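Local coordinates for phiAB6 tailspike (Unidentified phage, PDB 5JS4), which fragments the exopolysaccharide of Acinetobacter baumannii as the trimeric beta-helical tailspike of a phage, probably to bring the phage to the cell surface, at residues Tyr284-Gln289 with Gly313-Asp318; Gln351-Glu356 with Phe372-Val377; Ala362-Ile367 with Phe385-Ala390; Thr368-Tyr373 with Leu392-Asn397; Gly425-Phe430 with Ile442-Met447. All coordinates share one frame; numbering follows the deposited sequence.

Contact 1 of 5, residues Tyr284-Gln289 with Gly313-Asp318; sequences YILKNQ and GCIDVD
Tyr-284 and Leu-286 alternate with Cys-314, Asp-316 and Asp-318 in a ladder of four backbone hydrogen bonds, from Tyr-284 N to Cys-314 O (2.9 Å) through to Asp-318 N and Leu-286 O (2.8 Å). Ile-285 adds a CA-H...O contact to Asp-316 O at 3.3 Å. Apolar packing lies on the face of Tyr-284 and Leu-286, where Leu-286 CD1 presses tightly against Ile-315 CG2 at 3.5 Å. On the reverse face Ile-285 turns at chi2 (-55°) and brings its CD1 to 3.7 Å from the CB of Asp-316, whose carboxylate is held by a salt bridge to Arg-283 and a hydrogen bond to Ser-345. Among the charged groups, the extended Lys-287 crosses Asp-318, Lys-287 CG lying 3.6 Å from Asp-318 OD2; Lys-287 NZ stays 4.6 Å from that oxygen, beyond a salt bridge, and Asp-318 OD1 bonds Ser-320. Such in-register parallel pairing of strands from successive coils is the hallmark of the pectate lyase-like right-handed parallel beta-helix.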
# COMPACT_ATOMS: atom_id res chain seq x y z
N TYR A 284 28.65 -6.75 26.71
CA TYR A 284 28.62 -8.10 27.25
C TYR A 284 29.29 -9.09 26.30
O TYR A 284 28.76 -9.39 25.23
CB TYR A 284 27.18 -8.53 27.53
CG TYR A 284 26.51 -7.75 28.64
CD1 TYR A 284 25.80 -6.58 28.38
CD2 TYR A 284 26.56 -8.19 29.97
CE1 TYR A 284 25.18 -5.87 29.39
CE2 TYR A 284 25.94 -7.49 30.99
CZ TYR A 284 25.25 -6.33 30.70
OH TYR A 284 24.63 -5.64 31.71
N ILE A 285 30.45 -9.60 26.71
CA ILE A 285 31.20 -10.56 25.90
C ILE A 285 30.63 -11.97 26.08
O ILE A 285 30.39 -12.41 27.21
CB ILE A 285 32.70 -10.58 26.27
CG1 ILE A 285 33.31 -9.18 26.19
CG2 ILE A 285 33.47 -11.55 25.38
CD1 ILE A 285 33.14 -8.47 24.87
N LEU A 286 30.42 -12.66 24.96
CA LEU A 286 30.01 -14.06 24.97
C LEU A 286 31.01 -14.88 24.17
O LEU A 286 31.22 -14.63 22.99
CB LEU A 286 28.62 -14.21 24.35
CG LEU A 286 27.47 -13.53 25.11
CD1 LEU A 286 26.20 -13.63 24.29
CD2 LEU A 286 27.27 -14.14 26.48
N LYS A 287 31.64 -15.86 24.83
CA LYS A 287 32.60 -16.75 24.18
C LYS A 287 32.06 -18.17 24.00
O LYS A 287 32.73 -19.03 23.42
CB LYS A 287 33.90 -16.80 24.98
CG LYS A 287 34.56 -15.45 25.16
CD LYS A 287 35.94 -15.57 25.78
CE LYS A 287 36.54 -14.20 26.03
NZ LYS A 287 37.91 -14.28 26.62
N ASN A 288 30.85 -18.41 24.50
CA ASN A 288 30.20 -19.71 24.38
C ASN A 288 28.73 -19.53 24.02
O ASN A 288 28.13 -18.49 24.32
CB ASN A 288 30.31 -20.49 25.69
CG ASN A 288 31.74 -20.87 26.01
OD1 ASN A 288 32.27 -21.85 25.48
ND2 ASN A 288 32.38 -20.10 26.89
N GLN A 289 28.16 -20.55 23.38
CA GLN A 289 26.76 -20.54 23.00
C GLN A 289 25.88 -20.43 24.23
O GLN A 289 26.17 -21.04 25.26
CB GLN A 289 26.42 -21.82 22.23
CG GLN A 289 25.00 -21.90 21.71
CD GLN A 289 24.77 -23.17 20.91
OE1 GLN A 289 24.64 -24.25 21.48
NE2 GLN A 289 24.72 -23.04 19.59
N GLY A 313 26.11 -0.15 25.40
CA GLY A 313 25.19 -1.27 25.54
C GLY A 313 25.11 -2.16 24.32
O GLY A 313 24.59 -1.77 23.28
N CYS A 314 25.62 -3.38 24.46
CA CYS A 314 25.47 -4.38 23.41
C CYS A 314 25.85 -5.77 23.91
O CYS A 314 26.45 -5.92 24.97
CB CYS A 314 26.33 -4.05 22.19
SG CYS A 314 28.09 -4.43 22.35
N ILE A 315 25.47 -6.76 23.12
CA ILE A 315 26.03 -8.10 23.22
C ILE A 315 27.14 -8.18 22.19
O ILE A 315 26.95 -7.82 21.03
CB ILE A 315 24.96 -9.18 22.97
CG1 ILE A 315 23.95 -9.18 24.12
CG2 ILE A 315 25.60 -10.55 22.82
CD1 ILE A 315 22.72 -10.03 23.89
N ASP A 316 28.32 -8.63 22.62
CA ASP A 316 29.49 -8.71 21.76
C ASP A 316 29.97 -10.16 21.75
O ASP A 316 30.65 -10.61 22.68
CB ASP A 316 30.57 -7.75 22.26
CG ASP A 316 31.74 -7.60 21.30
OD1 ASP A 316 31.93 -8.46 20.42
OD2 ASP A 316 32.47 -6.60 21.43
N VAL A 317 29.57 -10.89 20.72
CA VAL A 317 29.91 -12.30 20.58
C VAL A 317 31.35 -12.43 20.08
O VAL A 317 31.73 -11.80 19.10
CB VAL A 317 28.95 -13.00 19.60
CG1 VAL A 317 29.34 -14.46 19.40
CG2 VAL A 317 27.52 -12.91 20.11
N ASP A 318 32.14 -13.24 20.78
CA ASP A 318 33.54 -13.45 20.41
C ASP A 318 33.64 -14.48 19.29
O ASP A 318 33.64 -15.69 19.54
CB ASP A 318 34.34 -13.90 21.63
CG ASP A 318 35.82 -14.08 21.34
OD1 ASP A 318 36.26 -13.79 20.20
OD2 ASP A 318 36.54 -14.52 22.25

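Contact 2 of 5, residues Gln351-Glu356 with Phe372-Val377; sequences QVSFIE and FYNQIV
Phe-354 sets its CB methylene over the centre of one face of the Phe-372 ring as a CH-pi contact, 3.5 Å from the centroid. Beyond CB the two rings meet obliquely, their planes 47° apart, and Phe-354 CD1 comes within 3.4 Å of Phe-372 CZ. With CG anti to the backbone N (chi1 177°), the far end of the Phe-354 ring is led off the segment 372-377 while CD1 stays against Phe-372, and Gln-375 O lies at the ring's edge, in plane. A second flat surface is matched nearer the solvent: the extended Gln-351 lies along Tyr-373, its amide stacked within 6° of the ring plane and its CG over the face toward the rim. Between these two aromatic contacts Tyr-373 N reaches Val-352 O at 2.7 Å, part of the parallel pairing of neighbouring rungs of the beta-helix. Ser-353 adds a side-chain bond, its OG accepting Asn-374 N at 3.1 Å. The chain bends at Gln-375 and Ile-376, and beyond the bend Val-377 N bonds Ile-355 O at 2.8 Å. At and after the bend, side chains lie side by side, pointing the same way: Ile-355 CG2 rests against Ile-376 CD1 at 3.7 Å, and Glu-356 lays its CG along Val-377 CG1 before its carboxylate turns to Thr-328.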
# COMPACT_ATOMS: atom_id res chain seq x y z
N GLN A 351 32.08 -18.37 10.44
CA GLN A 351 30.68 -18.75 10.29
C GLN A 351 29.93 -18.79 11.63
O GLN A 351 29.31 -19.79 11.99
CB GLN A 351 30.56 -20.10 9.57
CG GLN A 351 31.12 -20.07 8.15
CD GLN A 351 30.68 -21.26 7.31
OE1 GLN A 351 29.71 -21.95 7.63
NE2 GLN A 351 31.38 -21.48 6.20
N VAL A 352 30.01 -17.68 12.36
CA VAL A 352 29.29 -17.53 13.61
C VAL A 352 28.01 -16.76 13.32
O VAL A 352 28.06 -15.64 12.83
CB VAL A 352 30.12 -16.79 14.67
CG1 VAL A 352 29.36 -16.68 15.98
CG2 VAL A 352 31.45 -17.50 14.90
N SER A 353 26.86 -17.38 13.59
CA SER A 353 25.56 -16.74 13.39
C SER A 353 25.05 -16.23 14.74
O SER A 353 25.54 -16.66 15.78
CB SER A 353 24.58 -17.72 12.75
OG SER A 353 24.97 -18.01 11.42
N PHE A 354 24.09 -15.30 14.73
CA PHE A 354 23.70 -14.65 15.99
C PHE A 354 22.63 -15.40 16.78
O PHE A 354 22.88 -15.81 17.91
CB PHE A 354 23.27 -13.19 15.79
CG PHE A 354 22.80 -12.53 17.06
CD1 PHE A 354 23.59 -12.57 18.21
CD2 PHE A 354 21.57 -11.89 17.13
CE1 PHE A 354 23.17 -11.98 19.39
CE2 PHE A 354 21.14 -11.29 18.30
CZ PHE A 354 21.94 -11.34 19.44
N ILE A 355 21.43 -15.56 16.21
CA ILE A 355 20.31 -16.07 16.99
C ILE A 355 19.34 -16.95 16.19
O ILE A 355 19.05 -16.67 15.03
CB ILE A 355 19.56 -14.89 17.66
CG1 ILE A 355 18.60 -15.37 18.75
CG2 ILE A 355 18.86 -14.03 16.61
CD1 ILE A 355 18.33 -14.33 19.81
N GLU A 356 18.88 -18.02 16.84
CA GLU A 356 17.88 -18.91 16.27
C GLU A 356 16.55 -18.67 16.95
O GLU A 356 16.46 -18.71 18.18
CB GLU A 356 18.29 -20.38 16.42
CG GLU A 356 19.50 -20.73 15.57
CD GLU A 356 19.94 -22.17 15.69
OE1 GLU A 356 19.17 -23.00 16.22
OE2 GLU A 356 21.06 -22.47 15.24
N PHE A 372 28.47 -11.25 11.93
CA PHE A 372 27.83 -12.58 11.92
C PHE A 372 27.70 -13.14 10.51
O PHE A 372 27.78 -12.41 9.51
CB PHE A 372 26.45 -12.60 12.61
CG PHE A 372 26.49 -12.26 14.07
CD1 PHE A 372 26.84 -13.22 15.01
CD2 PHE A 372 26.14 -10.99 14.51
CE1 PHE A 372 26.86 -12.92 16.36
CE2 PHE A 372 26.16 -10.68 15.86
CZ PHE A 372 26.52 -11.64 16.79
N TYR A 373 27.49 -14.45 10.43
CA TYR A 373 27.33 -15.16 9.17
C TYR A 373 25.88 -15.01 8.72
O TYR A 373 25.59 -14.30 7.75
CB TYR A 373 27.74 -16.62 9.35
CG TYR A 373 27.76 -17.45 8.09
CD1 TYR A 373 28.77 -17.29 7.15
CD2 TYR A 373 26.79 -18.42 7.85
CE1 TYR A 373 28.81 -18.06 6.00
CE2 TYR A 373 26.81 -19.19 6.70
CZ TYR A 373 27.83 -19.01 5.78
OH TYR A 373 27.86 -19.78 4.64
N ASN A 374 24.97 -15.68 9.43
CA ASN A 374 23.55 -15.38 9.37
C ASN A 374 23.21 -14.60 10.63
O ASN A 374 23.56 -15.01 11.73
CB ASN A 374 22.71 -16.66 9.31
CG ASN A 374 22.99 -17.48 8.07
OD1 ASN A 374 23.14 -18.70 8.14
ND2 ASN A 374 23.04 -16.83 6.92
N GLN A 375 22.54 -13.46 10.48
CA GLN A 375 22.22 -12.64 11.65
C GLN A 375 20.98 -13.19 12.35
O GLN A 375 21.04 -13.54 13.53
CB GLN A 375 22.11 -11.17 11.26
CG GLN A 375 23.48 -10.58 10.96
CD GLN A 375 23.44 -9.18 10.38
OE1 GLN A 375 22.51 -8.82 9.66
NE2 GLN A 375 24.48 -8.40 10.67
N ILE A 376 19.89 -13.32 11.61
CA ILE A 376 18.67 -13.94 12.13
C ILE A 376 18.50 -15.29 11.46
O ILE A 376 18.37 -15.37 10.24
CB ILE A 376 17.43 -13.07 11.86
CG1 ILE A 376 17.58 -11.69 12.52
CG2 ILE A 376 16.16 -13.77 12.34
CD1 ILE A 376 17.51 -11.68 14.03
N VAL A 377 18.51 -16.36 12.25
CA VAL A 377 18.28 -17.71 11.75
C VAL A 377 16.88 -18.14 12.17
O VAL A 377 16.62 -18.38 13.35
CB VAL A 377 19.33 -18.70 12.30
CG1 VAL A 377 19.06 -20.11 11.80
CG2 VAL A 377 20.73 -18.26 11.91

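Contact 3 of 5, residues Ala362-Ile367 with Phe385-Ala390; sequences ANIDHI and FNFTNA
Asn-389 sets its CB over one face of the His-366 ring, 4.1 Å from the centroid and 2° off the normal, with its amide turned 28° from the ring plane. The Asn-389 amide is steadied by ND2 donating to Thr-388 OG1 at 2.7 Å. Before the corner, on the face of Asp-365 and Thr-388, Asn-363 and Asn-386 run side by side; a bridging water lies 2.7 Å from Asn-363 OD1 and 2.8 Å from Asn-386 OD1. Asn-363 OD1 also accepts from Asn-389 of the third subunit, and Asn-386 ND2 bonds Thr-414 OG1. Successive coils of the parallel beta-helix pair here in register, Ile-364 N bonding Asn-386 O, on a side packed against both other subunits. On the apolar reverse face Ile-364 spans two rings, crossing both obliquely, its CD1 3.6 Å from Phe-385 CZ and its CG2 3.6 Å from Phe-387 CE2. Ala-362 CB is 3.4 Å from Phe-385 CD2. Past the corner, Ile-367 CG1 sits between backbone N and carbonyl carbon (chi1 66°), meeting Ala-390 CB at 3.7 Å.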
# COMPACT_ATOMS: atom_id res chain seq x y z
N ALA A 362 6.45 -14.52 16.29
CA ALA A 362 7.60 -13.72 16.68
C ALA A 362 7.31 -12.24 16.53
O ALA A 362 6.61 -11.83 15.60
CB ALA A 362 8.82 -14.10 15.86
N ASN A 363 7.85 -11.46 17.46
CA ASN A 363 7.92 -10.01 17.35
C ASN A 363 9.38 -9.60 17.49
O ASN A 363 9.95 -9.68 18.58
CB ASN A 363 7.11 -9.33 18.44
CG ASN A 363 5.62 -9.47 18.24
OD1 ASN A 363 5.08 -9.08 17.20
ND2 ASN A 363 4.93 -10.02 19.24
N ILE A 364 9.98 -9.18 16.38
CA ILE A 364 11.36 -8.70 16.38
C ILE A 364 11.30 -7.24 15.98
O ILE A 364 10.78 -6.90 14.92
CB ILE A 364 12.24 -9.49 15.39
CG1 ILE A 364 12.31 -10.96 15.82
CG2 ILE A 364 13.63 -8.87 15.31
CD1 ILE A 364 12.89 -11.89 14.77
N ASP A 365 11.83 -6.36 16.84
CA ASP A 365 11.82 -4.93 16.52
C ASP A 365 12.88 -4.13 17.25
O ASP A 365 13.26 -4.46 18.38
CB ASP A 365 10.44 -4.33 16.80
CG ASP A 365 10.04 -4.44 18.25
OD1 ASP A 365 9.52 -5.50 18.62
OD2 ASP A 365 10.23 -3.47 19.01
N HIS A 366 13.33 -3.07 16.59
CA HIS A 366 14.31 -2.15 17.14
C HIS A 366 15.58 -2.88 17.52
O HIS A 366 15.96 -2.95 18.70
CB HIS A 366 13.72 -1.37 18.32
CG HIS A 366 12.54 -0.53 17.95
ND1 HIS A 366 12.64 0.82 17.67
CD2 HIS A 366 11.23 -0.85 17.77
CE1 HIS A 366 11.45 1.29 17.36
NE2 HIS A 366 10.58 0.31 17.41
N ILE A 367 16.22 -3.45 16.51
CA ILE A 367 17.49 -4.14 16.69
C ILE A 367 18.55 -3.62 15.73
O ILE A 367 18.25 -3.11 14.65
CB ILE A 367 17.36 -5.68 16.55
CG1 ILE A 367 16.97 -6.09 15.12
CG2 ILE A 367 16.35 -6.20 17.56
CD1 ILE A 367 17.04 -7.58 14.87
N PHE A 385 4.83 -14.00 11.93
CA PHE A 385 6.21 -13.61 12.22
C PHE A 385 6.40 -12.15 11.81
O PHE A 385 6.35 -11.82 10.63
CB PHE A 385 7.16 -14.51 11.42
CG PHE A 385 8.62 -14.34 11.74
CD1 PHE A 385 9.38 -13.35 11.12
CD2 PHE A 385 9.25 -15.19 12.65
CE1 PHE A 385 10.73 -13.21 11.40
CE2 PHE A 385 10.60 -15.04 12.94
CZ PHE A 385 11.34 -14.06 12.31
N ASN A 386 6.61 -11.28 12.80
CA ASN A 386 6.66 -9.84 12.55
C ASN A 386 8.04 -9.28 12.88
O ASN A 386 8.55 -9.47 13.98
CB ASN A 386 5.58 -9.14 13.36
CG ASN A 386 4.19 -9.67 13.04
OD1 ASN A 386 3.47 -10.13 13.93
ND2 ASN A 386 3.83 -9.63 11.77
N PHE A 387 8.62 -8.60 11.90
CA PHE A 387 10.00 -8.15 11.93
C PHE A 387 10.04 -6.69 11.46
O PHE A 387 9.64 -6.41 10.34
CB PHE A 387 10.83 -9.03 11.00
CG PHE A 387 12.32 -8.89 11.16
CD1 PHE A 387 12.99 -7.80 10.63
CD2 PHE A 387 13.05 -9.88 11.81
CE1 PHE A 387 14.37 -7.69 10.77
CE2 PHE A 387 14.42 -9.77 11.95
CZ PHE A 387 15.08 -8.67 11.43
N THR A 388 10.50 -5.78 12.30
CA THR A 388 10.54 -4.36 11.92
C THR A 388 11.65 -3.57 12.59
O THR A 388 12.10 -3.91 13.68
CB THR A 388 9.18 -3.67 12.20
OG1 THR A 388 9.12 -2.41 11.51
CG2 THR A 388 8.94 -3.46 13.70
N ASN A 389 12.07 -2.50 11.92
CA ASN A 389 12.98 -1.51 12.49
C ASN A 389 14.30 -2.15 12.90
O ASN A 389 14.63 -2.27 14.08
CB ASN A 389 12.34 -0.75 13.67
CG ASN A 389 11.29 0.25 13.22
OD1 ASN A 389 11.41 1.46 13.47
ND2 ASN A 389 10.27 -0.23 12.54
N ALA A 390 15.06 -2.56 11.88
CA ALA A 390 16.29 -3.29 12.09
C ALA A 390 17.38 -2.73 11.20
O ALA A 390 17.16 -2.47 10.01
CB ALA A 390 16.09 -4.76 11.79
O HOH W 1 2.52 -9.69 16.57

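Contact 4 of 5, residues Thr368-Tyr373 with Leu392-Asn397; sequences TLINFY and LYYSQN
Leu-369 CD1 lies 3.8 Å from Leu-392 CD2, while the Leu-369 carbonyl receives Tyr-393 N in the parallel ladder. Ile-370 places CG2 3.5 Å from Tyr-394 CD2. At Asn-371 the strand pairing gives way to a turn: OD1 approaches Tyr-394 CB at 3.2 Å and shares a water with Tyr-394 O and Gln-396 NE2, whereas ND2 donates to Cys-344 O and to malonic acid, probably from the crystallisation liquor. Phe-372 contributes its backbone, O accepting Gln-396 N at 2.9 Å and N reaching a second water that also takes Gln-396 NE2. The bend in Gln-396 (chi2 134°) carries its amide back to these waters. Tyr-373 receives Asn-397 CB over its centre, 3.5 Å from the centroid, on the face opposite Gln-351; the Asn-397 amide stacks on the ring, the planes 7° apart, with OD1 hydrogen-bonded to Asn-374 ND2. Engaged at both ends of its amide, Asn-371 is held in a fixed orientation at this pocket, a polar rim that may bind anionic or sugar groups.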
# COMPACT_ATOMS: atom_id res chain seq x y z
N THR A 368 19.80 -3.74 16.17
CA THR A 368 20.96 -3.44 15.35
C THR A 368 21.91 -4.62 15.47
O THR A 368 22.36 -4.94 16.57
CB THR A 368 21.65 -2.16 15.84
OG1 THR A 368 20.71 -1.08 15.81
CG2 THR A 368 22.84 -1.80 14.95
N LEU A 369 22.19 -5.27 14.34
CA LEU A 369 23.07 -6.44 14.32
C LEU A 369 24.24 -6.18 13.39
O LEU A 369 24.06 -5.67 12.28
CB LEU A 369 22.31 -7.69 13.87
CG LEU A 369 21.09 -8.06 14.71
CD1 LEU A 369 20.43 -9.31 14.16
CD2 LEU A 369 21.44 -8.26 16.17
N ILE A 370 25.44 -6.53 13.86
CA ILE A 370 26.69 -6.17 13.19
C ILE A 370 27.57 -7.41 13.02
O ILE A 370 27.89 -8.09 13.99
CB ILE A 370 27.45 -5.09 13.97
CG1 ILE A 370 26.53 -3.91 14.35
CG2 ILE A 370 28.63 -4.56 13.16
CD1 ILE A 370 25.89 -4.03 15.71
N ASN A 371 27.97 -7.67 11.77
CA ASN A 371 28.72 -8.87 11.39
C ASN A 371 27.86 -10.13 11.55
O ASN A 371 26.65 -10.06 11.33
CB ASN A 371 30.07 -8.96 12.14
CG ASN A 371 30.94 -7.73 11.93
OD1 ASN A 371 31.03 -7.21 10.81
ND2 ASN A 371 31.58 -7.27 12.99
N PHE A 372 28.47 -11.25 11.93
CA PHE A 372 27.83 -12.58 11.92
C PHE A 372 27.70 -13.14 10.51
O PHE A 372 27.78 -12.41 9.51
CB PHE A 372 26.45 -12.60 12.61
CG PHE A 372 26.49 -12.26 14.07
CD1 PHE A 372 26.84 -13.22 15.01
CD2 PHE A 372 26.14 -10.99 14.51
CE1 PHE A 372 26.86 -12.92 16.36
CE2 PHE A 372 26.16 -10.68 15.86
CZ PHE A 372 26.52 -11.64 16.79
N TYR A 373 27.49 -14.45 10.43
CA TYR A 373 27.33 -15.16 9.17
C TYR A 373 25.88 -15.01 8.72
O TYR A 373 25.59 -14.30 7.75
CB TYR A 373 27.74 -16.62 9.35
CG TYR A 373 27.76 -17.45 8.09
CD1 TYR A 373 28.77 -17.29 7.15
CD2 TYR A 373 26.79 -18.42 7.85
CE1 TYR A 373 28.81 -18.06 6.00
CE2 TYR A 373 26.81 -19.19 6.70
CZ TYR A 373 27.83 -19.01 5.78
OH TYR A 373 27.86 -19.78 4.64
N LEU A 392 20.82 -3.95 9.87
CA LEU A 392 21.50 -5.23 9.73
C LEU A 392 22.72 -5.04 8.85
O LEU A 392 22.63 -5.02 7.62
CB LEU A 392 20.53 -6.26 9.13
CG LEU A 392 19.25 -6.51 9.93
CD1 LEU A 392 18.38 -7.55 9.24
CD2 LEU A 392 19.55 -6.93 11.36
N TYR A 393 23.88 -4.88 9.50
CA TYR A 393 25.10 -4.46 8.82
C TYR A 393 26.16 -5.56 8.80
O TYR A 393 26.37 -6.26 9.79
CB TYR A 393 25.69 -3.23 9.53
CG TYR A 393 25.07 -1.89 9.18
CD1 TYR A 393 23.68 -1.71 9.17
CD2 TYR A 393 25.87 -0.78 8.90
CE1 TYR A 393 23.12 -0.48 8.87
CE2 TYR A 393 25.31 0.46 8.61
CZ TYR A 393 23.93 0.60 8.59
OH TYR A 393 23.36 1.82 8.30
N TYR A 394 26.81 -5.70 7.65
CA TYR A 394 28.03 -6.51 7.50
C TYR A 394 27.86 -8.03 7.65
O TYR A 394 28.84 -8.72 7.93
CB TYR A 394 29.15 -6.04 8.45
CG TYR A 394 29.30 -4.54 8.62
CD1 TYR A 394 29.12 -3.66 7.55
CD2 TYR A 394 29.65 -4.00 9.85
CE1 TYR A 394 29.26 -2.29 7.72
CE2 TYR A 394 29.80 -2.64 10.03
CZ TYR A 394 29.60 -1.79 8.97
OH TYR A 394 29.75 -0.43 9.15
N SER A 395 26.65 -8.56 7.47
CA SER A 395 26.48 -10.02 7.49
C SER A 395 27.32 -10.66 6.39
O SER A 395 27.52 -10.07 5.33
CB SER A 395 25.01 -10.43 7.34
OG SER A 395 24.48 -9.99 6.11
N GLN A 396 27.83 -11.86 6.65
CA GLN A 396 28.71 -12.53 5.70
C GLN A 396 27.93 -13.42 4.73
O GLN A 396 28.40 -13.68 3.62
CB GLN A 396 29.76 -13.34 6.45
CG GLN A 396 30.73 -12.46 7.25
CD GLN A 396 30.98 -12.96 8.66
OE1 GLN A 396 30.72 -14.12 8.99
NE2 GLN A 396 31.48 -12.07 9.51
N ASN A 397 26.75 -13.87 5.14
CA ASN A 397 25.92 -14.74 4.30
C ASN A 397 24.52 -14.17 4.09
O ASN A 397 24.06 -14.04 2.95
CB ASN A 397 25.82 -16.13 4.92
CG ASN A 397 25.06 -17.10 4.04
OD1 ASN A 397 23.99 -17.60 4.42
ND2 ASN A 397 25.59 -17.38 2.85
O HOH W 2 31.54 -9.26 8.73
O HOH W 3 31.18 -12.37 12.29

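Contact 5 of 5, residues Gly425-Phe430 with Ile442-Met447; sequences GHAMIF and IIFESM
His-426 O meets the methyl of Met-447 at 3.4 Å from CE, a polar atom lying against an apolar one, for no hydrogen bond joins 425-430 to 442-447. The methyl reaches this place because Met-447 folds back on itself at chi2 (-68°) and chi3 (-65°), which brings CE to the peptide between His-426 and Ala-427, 3.7 Å from Ala-427 N. Ala-427 itself points at the other segment, and its CB lies 3.3 Å from Phe-444 CE1, a tight approach oblique to the ring. The two segments belong to different faces of the parallel beta-helix, so these side chains meet across its interior rather than along a ladder. The backbone of 425-430 pairs instead with neighbouring coils: His-426 bonds Asn-397, and Ala-427 bonds Ile-400 and Gly-449. Around the meeting point Phe-420 packs on Ala-427, Ile-451 and Cys-466 pack on Phe-444, and the ring of Trp-501 meets that of Phe-444 at about 30°. The His-426 side chain starts away from 442-447, and its NE2 is hydrogen-bonded to Glu-479.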
# COMPACT_ATOMS: atom_id res chain seq x y z
N GLY A 425 26.82 -11.22 1.41
CA GLY A 425 25.86 -12.11 0.76
C GLY A 425 24.55 -11.41 0.47
O GLY A 425 24.53 -10.29 -0.05
N HIS A 426 23.45 -12.07 0.83
CA HIS A 426 22.10 -11.56 0.57
C HIS A 426 21.52 -10.83 1.78
O HIS A 426 22.01 -10.96 2.90
CB HIS A 426 21.16 -12.71 0.20
CG HIS A 426 21.33 -13.19 -1.21
ND1 HIS A 426 22.44 -13.91 -1.62
CD2 HIS A 426 20.53 -13.07 -2.29
CE1 HIS A 426 22.31 -14.21 -2.90
NE2 HIS A 426 21.17 -13.71 -3.33
N ALA A 427 20.46 -10.07 1.54
CA ALA A 427 19.67 -9.51 2.62
C ALA A 427 18.89 -10.63 3.30
O ALA A 427 18.99 -10.82 4.52
CB ALA A 427 18.72 -8.45 2.09
N MET A 428 18.12 -11.37 2.51
CA MET A 428 17.30 -12.47 3.01
C MET A 428 17.41 -13.68 2.09
O MET A 428 17.36 -13.55 0.87
CB MET A 428 15.83 -12.05 3.10
CG MET A 428 15.59 -10.83 3.95
SD MET A 428 13.84 -10.42 4.10
CE MET A 428 13.23 -11.76 5.12
N ILE A 429 17.54 -14.87 2.69
CA ILE A 429 17.55 -16.12 1.95
C ILE A 429 16.50 -17.07 2.52
O ILE A 429 16.56 -17.45 3.68
CB ILE A 429 18.92 -16.82 2.00
CG1 ILE A 429 20.01 -15.93 1.39
CG2 ILE A 429 18.87 -18.16 1.26
CD1 ILE A 429 21.42 -16.44 1.59
N PHE A 430 15.53 -17.41 1.67
CA PHE A 430 14.60 -18.50 1.93
C PHE A 430 15.00 -19.65 1.01
O PHE A 430 14.95 -19.51 -0.20
CB PHE A 430 13.17 -18.07 1.59
CG PHE A 430 12.64 -16.96 2.46
CD1 PHE A 430 11.98 -17.24 3.65
CD2 PHE A 430 12.79 -15.63 2.09
CE1 PHE A 430 11.48 -16.23 4.45
CE2 PHE A 430 12.29 -14.61 2.88
CZ PHE A 430 11.64 -14.91 4.07
N ILE A 442 12.36 -1.15 2.79
CA ILE A 442 13.58 -1.90 2.95
C ILE A 442 14.67 -1.22 2.12
O ILE A 442 14.41 -0.70 1.03
CB ILE A 442 13.37 -3.37 2.55
CG1 ILE A 442 12.52 -4.06 3.63
CG2 ILE A 442 14.69 -4.10 2.35
CD1 ILE A 442 12.03 -5.44 3.25
N ILE A 443 15.89 -1.23 2.66
CA ILE A 443 17.04 -0.64 2.01
C ILE A 443 18.09 -1.72 1.81
O ILE A 443 18.42 -2.45 2.76
CB ILE A 443 17.66 0.49 2.87
CG1 ILE A 443 16.59 1.51 3.29
CG2 ILE A 443 18.79 1.18 2.11
CD1 ILE A 443 17.06 2.45 4.39
N PHE A 444 18.59 -1.85 0.58
CA PHE A 444 19.78 -2.66 0.29
C PHE A 444 20.88 -1.69 -0.11
O PHE A 444 20.81 -1.08 -1.18
CB PHE A 444 19.57 -3.62 -0.89
CG PHE A 444 18.43 -4.59 -0.73
CD1 PHE A 444 18.06 -5.09 0.50
CD2 PHE A 444 17.77 -5.05 -1.87
CE1 PHE A 444 17.02 -6.01 0.61
CE2 PHE A 444 16.73 -5.96 -1.77
CZ PHE A 444 16.36 -6.44 -0.53
N GLU A 445 21.88 -1.53 0.74
CA GLU A 445 23.02 -0.66 0.43
C GLU A 445 24.30 -1.48 0.40
O GLU A 445 24.71 -2.02 1.42
CB GLU A 445 23.14 0.49 1.42
CG GLU A 445 24.24 1.48 1.07
CD GLU A 445 24.26 2.72 1.94
OE1 GLU A 445 23.17 3.19 2.34
OE2 GLU A 445 25.36 3.24 2.22
N SER A 446 24.93 -1.56 -0.77
CA SER A 446 26.17 -2.31 -0.95
C SER A 446 26.06 -3.74 -0.41
O SER A 446 26.90 -4.19 0.37
CB SER A 446 27.34 -1.57 -0.31
OG SER A 446 27.51 -0.29 -0.90
N MET A 447 25.01 -4.44 -0.83
CA MET A 447 24.86 -5.87 -0.55
C MET A 447 25.34 -6.64 -1.79
O MET A 447 25.61 -6.04 -2.82
CB MET A 447 23.40 -6.22 -0.26
CG MET A 447 22.79 -5.48 0.93
SD MET A 447 23.48 -5.94 2.53
CE MET A 447 22.98 -7.66 2.66

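All five contacts lie in the pectate lyase-like beta-helix and follow its coils. Contact 1 comes first along the chain and contact 5 last, their centres about 24 Å apart. Between them, contacts 2, 3 and 4 interleave on successive turns: contacts 3 and 4 use the same two strands, 362-370 and 381-393, with centres about 16 Å apart, and contacts 2 and 4 share Phe-372 and Tyr-373, with centres about 8 Å apart. Contact 1 touches contact 2 through Val-317 and Phe-372; contact 4 joins contact 5 through Asn-397 and His-426. Ladder pairing and interior packing thus connect one coil to the next, with contact 3 packing against both other subunits and contact 4 bordering the malonate pocket.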